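Local coordinates for probable dehydrogenase (Bordetella bronchiseptica, PDB 3MOI), which probably acts as an NAD(P)-dependent dehydrogenase of the GFO/IDH/MocA family, transferring hydride between a nicotinamide cofactor and a substrate not yet identified, at residues 23-28 against 343-348; 13-18 against 278-283; 17-22 against 46-51. All blocks are in the same frame, centred on the assembly; numbering follows the deposited sequence.

Contact 1 of 3, residues 23-28 against 343-348; sequences RHHPDA and DTIDEL
His25 projects its imidazole onto the side of helix 340-352, where Asp346 meets the ring at its edge and Ile345 covers one of its faces. CG anti to the backbone N (chi1 -161°) sets the ring between its own turn and the helix, with ND1 facing the turn and NE2 the helix. At the edge, His25 NE2 donates a hydrogen bond to Asp346 OD1 over 2.6 Å, with an N-H...O angle of 152°. The acceptor lies close to the imidazole plane and is approached on its syn side, somewhat out of the carboxylate plane; the two planar groups are strongly twisted, their planes 66° apart. Above the ring, the CG2 methyl of Ile345 stands almost over the centre, 3.9 Å from the centroid of the His25 ring, in a CH-pi contact. The other branch of the isoleucine runs along the same residue, with Ile345 CD1 4.0 Å from His25 CB, and continues to Ala28, whose CB is 4.2 Å from Ile345 CD1. His25 also opens a type I turn that ends at Ala28, the link by which the first helix of the Rossmann fold, 12-24, passes into strand 28-34. Within that turn the backbone N of Asp27 donates to His25 ND1 at 2.9 Å. ND1 accepting and NE2 donating, both close to the ring plane, together fix the rotation of the imidazole. Asp346 OD1 also forms a salt bridge with Arg349, while Asp346 OD2 takes the backbone N of Arg336. Asp27 OD2 lies 4.8 Å from Asp346 OD1, and two like charges so near each other would probably be costly without Arg349 and Arg336, both of which form salt bridges with Asp27. Met18 and Met22 of helix 12-24 pack against Ile345 as well.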
loop_
_atom_site.group_PDB
_atom_site.type_symbol
_atom_site.label_atom_id
_atom_site.label_comp_id
_atom_site.label_asym_id
_atom_site.label_seq_id
_atom_site.Cartn_x
_atom_site.Cartn_y
_atom_site.Cartn_z
ATOM N N ARG A 23 3.592 -3.365 36.565
ATOM C CA ARG A 23 4.423 -3.052 37.758
ATOM C C ARG A 23 4.826 -1.611 37.584
ATOM O O ARG A 23 4.386 -0.736 38.319
ATOM C CB ARG A 23 5.673 -3.954 37.888
ATOM C CG ARG A 23 5.838 -4.577 39.290
ATOM C CD ARG A 23 7.296 -4.768 39.757
ATOM N NE ARG A 23 7.823 -6.146 39.714
ATOM C CZ ARG A 23 8.339 -6.737 38.637
ATOM N NH1 ARG A 23 8.351 -6.110 37.460
ATOM N NH2 ARG A 23 8.837 -7.972 38.726
ATOM N N HIS A 24 5.521 -1.368 36.480
ATOM C CA HIS A 24 5.981 -0.057 36.135
ATOM C C HIS A 24 4.913 0.997 36.027
ATOM O O HIS A 24 5.212 2.163 36.118
ATOM C CB HIS A 24 6.759 -0.125 34.823
ATOM C CG HIS A 24 7.963 -1.016 34.897
ATOM N ND1 HIS A 24 8.694 -1.377 33.790
ATOM C CD2 HIS A 24 8.537 -1.652 35.948
ATOM C CE1 HIS A 24 9.693 -2.164 34.156
ATOM N NE2 HIS A 24 9.619 -2.349 35.460
ATOM N N HIS A 25 3.666 0.636 35.792
ATOM C CA HIS A 25 2.654 1.680 35.710
ATOM C C HIS A 25 2.249 2.107 37.130
ATOM O O HIS A 25 2.001 1.246 38.061
ATOM C CB HIS A 25 1.468 1.253 34.863
ATOM C CG HIS A 25 0.605 2.380 34.365
ATOM N ND1 HIS A 25 -0.103 3.205 35.200
ATOM C CD2 HIS A 25 0.233 2.729 33.109
ATOM C CE1 HIS A 25 -0.820 4.055 34.486
ATOM N NE2 HIS A 25 -0.642 3.781 33.212
ATOM N N PRO A 26 2.248 3.434 37.310
ATOM C CA PRO A 26 2.021 4.089 38.570
ATOM C C PRO A 26 0.587 4.118 38.973
ATOM O O PRO A 26 0.295 4.335 40.151
ATOM C CB PRO A 26 2.542 5.531 38.350
ATOM C CG PRO A 26 2.534 5.729 36.883
ATOM C CD PRO A 26 2.784 4.370 36.294
ATOM N N ASP A 27 -0.327 3.920 38.053
ATOM C CA ASP A 27 -1.721 3.878 38.481
ATOM C C ASP A 27 -2.247 2.450 38.606
ATOM O O ASP A 27 -3.473 2.244 38.689
ATOM C CB ASP A 27 -2.585 4.734 37.558
ATOM C CG ASP A 27 -2.093 6.160 37.486
ATOM O OD1 ASP A 27 -1.666 6.632 38.563
ATOM O OD2 ASP A 27 -2.102 6.769 36.369
ATOM N N ALA A 28 -1.316 1.484 38.663
ATOM C CA ALA A 28 -1.672 0.085 38.618
ATOM C C ALA A 28 -0.730 -0.760 39.447
ATOM O O ALA A 28 0.523 -0.621 39.373
ATOM C CB ALA A 28 -1.665 -0.417 37.184
ATOM N N ASP A 343 -0.796 2.578 27.821
ATOM C CA ASP A 343 -1.938 3.310 27.331
ATOM C C ASP A 343 -3.250 2.528 27.419
ATOM O O ASP A 343 -4.314 3.133 27.608
ATOM C CB ASP A 343 -1.706 3.769 25.891
ATOM C CG ASP A 343 -0.466 4.641 25.765
ATOM O OD1 ASP A 343 -0.538 5.872 25.530
ATOM O OD2 ASP A 343 0.598 4.064 25.944
ATOM N N THR A 344 -3.190 1.207 27.248
ATOM C CA THR A 344 -4.347 0.396 27.495
ATOM C C THR A 344 -4.851 0.660 28.953
ATOM O O THR A 344 -6.043 0.903 29.177
ATOM C CB THR A 344 -4.043 -1.111 27.347
ATOM O OG1 THR A 344 -3.393 -1.392 26.120
ATOM C CG2 THR A 344 -5.299 -1.914 27.431
ATOM N N ILE A 345 -3.950 0.644 29.931
ATOM C CA ILE A 345 -4.340 0.886 31.302
ATOM C C ILE A 345 -4.959 2.262 31.458
ATOM O O ILE A 345 -5.994 2.412 32.100
ATOM C CB ILE A 345 -3.130 0.751 32.252
ATOM C CG1 ILE A 345 -2.609 -0.696 32.231
ATOM C CG2 ILE A 345 -3.460 1.262 33.630
ATOM C CD1 ILE A 345 -1.373 -0.898 33.017
ATOM N N ASP A 346 -4.350 3.278 30.854
ATOM C CA ASP A 346 -4.885 4.637 30.955
ATOM C C ASP A 346 -6.335 4.712 30.457
ATOM O O ASP A 346 -7.177 5.389 31.068
ATOM C CB ASP A 346 -4.040 5.652 30.168
ATOM C CG ASP A 346 -2.580 5.734 30.654
ATOM O OD1 ASP A 346 -2.253 5.259 31.783
ATOM O OD2 ASP A 346 -1.749 6.292 29.885
ATOM N N GLU A 347 -6.645 4.007 29.367
ATOM C CA GLU A 347 -7.991 4.080 28.853
ATOM C C GLU A 347 -8.967 3.552 29.905
ATOM O O GLU A 347 -9.947 4.184 30.169
ATOM C CB GLU A 347 -8.119 3.336 27.553
ATOM C CG GLU A 347 -9.392 3.614 26.919
ATOM C CD GLU A 347 -9.594 2.869 25.617
ATOM O OE1 GLU A 347 -10.729 2.996 25.059
ATOM O OE2 GLU A 347 -8.643 2.181 25.146
ATOM N N LEU A 348 -8.662 2.456 30.576
ATOM C CA LEU A 348 -9.567 2.005 31.661
ATOM C C LEU A 348 -9.661 2.975 32.845
ATOM O O LEU A 348 -10.782 3.305 33.300
ATOM C CB LEU A 348 -9.119 0.686 32.225
ATOM C CG LEU A 348 -10.042 -0.480 32.452
ATOM C CD1 LEU A 348 -9.613 -1.125 33.774
ATOM C CD2 LEU A 348 -11.486 -0.225 32.334
#

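Contact 2 of 3, residues 13-18 against 278-283; sequences AGSVLM and YGFGGP
Phe280 leans on Ser15 of helix 12-24 and extends past it toward helix 38-48. Its CB begins the contact, 3.6 Å from Ser15 CB, with Ser15 OG slightly farther off. Phe280 CG follows at 3.9 Å from the same Ser15 CB, and Phe280 CD1 comes nearest, 3.5 Å from Ser15 CB, which approaches the ring obliquely. Because CG is anti to the backbone N (chi1 179°), the ring then carries on past Ser15 to the next helix: Phe280 CE1 comes up to the ring of Tyr48, and Phe280 CZ at the tip rests 3.9 Å from Glu47 CG. The serine hydroxyl is bound to Gly11 O, so towards the phenylalanine Ser15 offers mainly carbon. One residue on, Val16 meets backbone in place of a ring, Val16 CG1 lying 3.5 Å from Tyr278 O, with Gly279 O a little more distant. Gly279 starts a type II turn to Gly282, in which Gly281 has positive phi. Segment 13-18 includes Gly14 of a GxGxxG pattern consistent with the dinucleotide-binding turn of a Rossmann fold. The loop after helix 270-278 thus lies against the first helix of that fold and beside helix 38-48, where Phe280 meets Phe44 edge-to-face and its carbonyl oxygen accepts from Arg43.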
loop_
_atom_site.group_PDB
_atom_site.type_symbol
_atom_site.label_atom_id
_atom_site.label_comp_id
_atom_site.label_asym_id
_atom_site.label_seq_id
_atom_site.Cartn_x
_atom_site.Cartn_y
_atom_site.Cartn_z
ATOM N N ALA A 13 1.072 -12.843 26.324
ATOM C CA ALA A 13 0.438 -11.539 26.578
ATOM C C ALA A 13 0.339 -11.199 28.101
ATOM O O ALA A 13 0.707 -10.109 28.569
ATOM C CB ALA A 13 -0.973 -11.484 25.899
ATOM N N GLY A 14 -0.147 -12.131 28.880
ATOM C CA GLY A 14 -0.251 -11.886 30.305
ATOM C C GLY A 14 1.061 -11.666 31.047
ATOM O O GLY A 14 1.279 -10.579 31.616
ATOM N N SER A 15 1.914 -12.697 31.080
ATOM C CA SER A 15 3.057 -12.700 31.973
ATOM C C SER A 15 4.171 -11.833 31.451
ATOM O O SER A 15 4.821 -11.146 32.241
ATOM C CB SER A 15 3.669 -14.092 32.171
ATOM O OG SER A 15 2.992 -15.155 31.508
ATOM N N VAL A 16 4.459 -11.894 30.142
ATOM C CA VAL A 16 5.674 -11.206 29.662
ATOM C C VAL A 16 5.426 -9.810 29.092
ATOM O O VAL A 16 6.227 -8.927 29.340
ATOM C CB VAL A 16 6.666 -12.104 28.794
ATOM C CG1 VAL A 16 6.026 -13.366 28.290
ATOM C CG2 VAL A 16 7.332 -11.292 27.656
ATOM N N LEU A 17 4.306 -9.574 28.396
ATOM C CA LEU A 17 3.997 -8.210 27.903
ATOM C C LEU A 17 3.349 -7.322 28.939
ATOM O O LEU A 17 3.856 -6.247 29.276
ATOM C CB LEU A 17 3.107 -8.278 26.679
ATOM C CG LEU A 17 3.790 -8.076 25.314
ATOM C CD1 LEU A 17 5.319 -8.184 25.354
ATOM C CD2 LEU A 17 3.171 -9.006 24.234
ATOM N N MET A 18 2.227 -7.754 29.485
ATOM C CA MET A 18 1.436 -6.817 30.251
ATOM C C MET A 18 1.941 -6.674 31.648
ATOM O O MET A 18 2.018 -5.566 32.168
ATOM C CB MET A 18 -0.031 -7.226 30.251
ATOM C CG MET A 18 -0.919 -6.290 31.017
ATOM S SD MET A 18 -0.546 -4.597 30.679
ATOM C CE MET A 18 -1.795 -3.743 31.537
ATOM N N TYR A 278 8.382 -18.255 24.555
ATOM C CA TYR A 278 7.463 -17.151 24.828
ATOM C C TYR A 278 6.758 -17.284 26.216
ATOM O O TYR A 278 6.003 -16.409 26.630
ATOM C CB TYR A 278 6.467 -17.003 23.648
ATOM C CG TYR A 278 7.106 -16.471 22.346
ATOM C CD1 TYR A 278 7.377 -15.112 22.178
ATOM C CD2 TYR A 278 7.442 -17.329 21.304
ATOM C CE1 TYR A 278 7.955 -14.624 21.013
ATOM C CE2 TYR A 278 8.017 -16.846 20.124
ATOM C CZ TYR A 278 8.271 -15.496 19.988
ATOM O OH TYR A 278 8.848 -15.026 18.835
ATOM N N GLY A 279 7.031 -18.363 26.940
ATOM C CA GLY A 279 6.495 -18.525 28.286
ATOM C C GLY A 279 7.130 -17.596 29.313
ATOM O O GLY A 279 8.086 -16.848 29.015
ATOM N N PHE A 280 6.587 -17.648 30.531
ATOM C CA PHE A 280 7.083 -16.810 31.630
ATOM C C PHE A 280 8.421 -17.317 32.160
ATOM O O PHE A 280 8.519 -18.476 32.564
ATOM C CB PHE A 280 6.081 -16.725 32.800
ATOM C CG PHE A 280 6.588 -15.896 33.927
ATOM C CD1 PHE A 280 6.752 -14.535 33.767
ATOM C CD2 PHE A 280 6.994 -16.478 35.103
ATOM C CE1 PHE A 280 7.277 -13.746 34.784
ATOM C CE2 PHE A 280 7.522 -15.702 36.134
ATOM C CZ PHE A 280 7.676 -14.331 35.968
ATOM N N GLY A 281 9.426 -16.438 32.188
ATOM C CA GLY A 281 10.771 -16.830 32.624
ATOM C C GLY A 281 11.585 -17.526 31.536
ATOM O O GLY A 281 12.655 -18.053 31.808
ATOM N N GLY A 282 11.066 -17.546 30.306
ATOM C CA GLY A 282 11.814 -17.994 29.157
ATOM C C GLY A 282 12.681 -16.856 28.634
ATOM O O GLY A 282 12.748 -15.792 29.265
ATOM N N PRO A 283 13.346 -17.076 27.473
ATOM C CA PRO A 283 14.281 -16.134 26.848
ATOM C C PRO A 283 13.761 -14.715 26.786
ATOM O O PRO A 283 14.436 -13.805 27.262
ATOM C CB PRO A 283 14.452 -16.686 25.421
ATOM C CG PRO A 283 14.180 -18.134 25.522
ATOM C CD PRO A 283 13.260 -18.342 26.712
#

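Contact 3 of 3, residues 17-22 against 46-51; sequences LMAPAM and KEYGIP
The phenol ring of Tyr48 reaches Ala19 and Pro20 with its hydroxyl end. Ala19 CB approaches obliquely, 3.8 Å from Tyr48 CZ, and lies on the opposite side of the ring plane from the guanidinium of Arg23, which makes a cation-pi contact. Phe44 stacks on the same ring. Tyr48 CG lies beside the backbone N and anti to the carbonyl carbon (chi1 -79°), which directs the phenol from the end of its helix toward Ala19 and Pro20. At the edge, near the ring plane, sits the backbone N of Pro20, 3.2 Å from Tyr48 OH. This is contact without hydrogen bonding, since the proline nitrogen carries no hydrogen, and the missing N-H also coincides with a kink in helix 12-24. The hydroxyl is further bordered by carbon, with Pro20 CG 3.7 Å and Ala19 CB 3.5 Å from Tyr48 OH. Just beyond the tyrosine, Gly49, with positive phi, leaves the helical path in a Schellman motif. Both helices belong to the Rossmann fold, consecutive in the chain and joined through strand 28-34. Tyr48 bridges the gap between them over that strand, touching Ile30, while Ala19 rests on Ile7 of the neighbouring strand 3-8.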
loop_
_atom_site.group_PDB
_atom_site.type_symbol
_atom_site.label_atom_id
_atom_site.label_comp_id
_atom_site.label_asym_id
_atom_site.label_seq_id
_atom_site.Cartn_x
_atom_site.Cartn_y
_atom_site.Cartn_z
ATOM N N LEU A 17 4.306 -9.574 28.396
ATOM C CA LEU A 17 3.997 -8.210 27.903
ATOM C C LEU A 17 3.349 -7.322 28.939
ATOM O O LEU A 17 3.856 -6.247 29.276
ATOM C CB LEU A 17 3.107 -8.278 26.679
ATOM C CG LEU A 17 3.790 -8.076 25.314
ATOM C CD1 LEU A 17 5.319 -8.184 25.354
ATOM C CD2 LEU A 17 3.171 -9.006 24.234
ATOM N N MET A 18 2.227 -7.754 29.485
ATOM C CA MET A 18 1.436 -6.817 30.251
ATOM C C MET A 18 1.941 -6.674 31.648
ATOM O O MET A 18 2.018 -5.566 32.168
ATOM C CB MET A 18 -0.031 -7.226 30.251
ATOM C CG MET A 18 -0.919 -6.290 31.017
ATOM S SD MET A 18 -0.546 -4.597 30.679
ATOM C CE MET A 18 -1.795 -3.743 31.537
ATOM N N ALA A 19 2.278 -7.790 32.269
ATOM C CA ALA A 19 2.684 -7.774 33.710
ATOM C C ALA A 19 3.794 -6.775 34.085
ATOM O O ALA A 19 3.589 -5.960 34.968
ATOM C CB ALA A 19 3.045 -9.140 34.178
ATOM N N PRO A 20 4.943 -6.794 33.396
ATOM C CA PRO A 20 5.996 -5.827 33.766
ATOM C C PRO A 20 5.533 -4.398 33.584
ATOM O O PRO A 20 5.729 -3.555 34.476
ATOM C CB PRO A 20 7.146 -6.152 32.804
ATOM C CG PRO A 20 6.801 -7.516 32.214
ATOM C CD PRO A 20 5.298 -7.531 32.180
ATOM N N ALA A 21 4.845 -4.145 32.475
ATOM C CA ALA A 21 4.252 -2.826 32.207
ATOM C C ALA A 21 3.309 -2.373 33.299
ATOM O O ALA A 21 3.269 -1.192 33.621
ATOM C CB ALA A 21 3.530 -2.819 30.842
ATOM N N MET A 22 2.557 -3.308 33.880
ATOM C CA MET A 22 1.700 -2.986 35.039
ATOM C C MET A 22 2.516 -2.617 36.271
ATOM O O MET A 22 2.144 -1.667 36.970
ATOM C CB MET A 22 0.764 -4.151 35.420
ATOM C CG MET A 22 -0.589 -4.190 34.751
ATOM S SD MET A 22 -1.760 -5.410 35.401
ATOM C CE MET A 22 -3.086 -4.849 34.392
ATOM N N LYS A 46 5.796 -16.214 42.954
ATOM C CA LYS A 46 7.072 -15.923 43.639
ATOM C C LYS A 46 7.649 -14.605 43.134
ATOM O O LYS A 46 7.936 -13.719 43.909
ATOM C CB LYS A 46 8.159 -17.043 43.441
ATOM C CG LYS A 46 8.310 -18.091 44.598
ATOM C CD LYS A 46 9.399 -19.169 44.376
ATOM C CE LYS A 46 9.985 -19.770 45.733
ATOM N NZ LYS A 46 11.128 -20.785 45.586
ATOM N N GLU A 47 7.824 -14.478 41.823
ATOM C CA GLU A 47 8.480 -13.285 41.254
ATOM C C GLU A 47 7.755 -11.948 41.524
ATOM O O GLU A 47 8.425 -10.938 41.779
ATOM C CB GLU A 47 8.676 -13.470 39.754
ATOM C CG GLU A 47 9.047 -12.211 38.998
ATOM C CD GLU A 47 10.540 -11.925 38.950
ATOM O OE1 GLU A 47 11.320 -12.370 39.836
ATOM O OE2 GLU A 47 10.918 -11.227 37.972
ATOM N N TYR A 48 6.419 -11.933 41.441
ATOM C CA TYR A 48 5.647 -10.703 41.680
ATOM C C TYR A 48 5.128 -10.567 43.130
ATOM O O TYR A 48 4.529 -9.570 43.480
ATOM C CB TYR A 48 4.484 -10.581 40.692
ATOM C CG TYR A 48 4.917 -10.094 39.352
ATOM C CD1 TYR A 48 4.653 -8.797 38.932
ATOM C CD2 TYR A 48 5.609 -10.941 38.466
ATOM C CE1 TYR A 48 5.096 -8.359 37.671
ATOM C CE2 TYR A 48 6.010 -10.504 37.202
ATOM C CZ TYR A 48 5.767 -9.225 36.830
ATOM O OH TYR A 48 6.206 -8.808 35.595
ATOM N N GLY A 49 5.374 -11.565 43.964
ATOM C CA GLY A 49 5.030 -11.462 45.362
ATOM C C GLY A 49 3.537 -11.410 45.557
ATOM O O GLY A 49 3.053 -10.664 46.399
ATOM N N ILE A 50 2.796 -12.215 44.796
ATOM C CA ILE A 50 1.354 -12.227 44.963
ATOM C C ILE A 50 0.737 -13.611 45.129
ATOM O O ILE A 50 1.338 -14.611 44.720
ATOM C CB ILE A 50 0.704 -11.556 43.765
ATOM C CG1 ILE A 50 1.206 -12.194 42.466
ATOM C CG2 ILE A 50 0.968 -10.090 43.819
ATOM C CD1 ILE A 50 0.314 -11.867 41.290
ATOM N N PRO A 51 -0.479 -13.668 45.695
ATOM C CA PRO A 51 -1.188 -14.938 45.746
ATOM C C PRO A 51 -1.614 -15.334 44.334
ATOM O O PRO A 51 -1.951 -14.465 43.601
ATOM C CB PRO A 51 -2.430 -14.624 46.585
ATOM C CG PRO A 51 -2.659 -13.154 46.524
ATOM C CD PRO A 51 -1.340 -12.525 46.113
#

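Helix 12-24 supplies a segment to contacts 2 and 3, and contact 1 uses the turn that follows it. From the N terminus, contacts 2 and 3 set out from the same turn, sharing Leu17 and Met18, and contact 1 begins just after them. Contact 3 closes first, a short loop through strand 28-34 back to the end of helix 38-48, within the Rossmann fold. Contact 2 closes far later, bringing in the loop after helix 270-278, and contact 1 last, bringing in helix 340-352. Contact 1 crosses both others along the chain. Together they tie the helix, and the turn leading from it to strand 28-34, to the next Rossmann helix and to two parts from late in the chain.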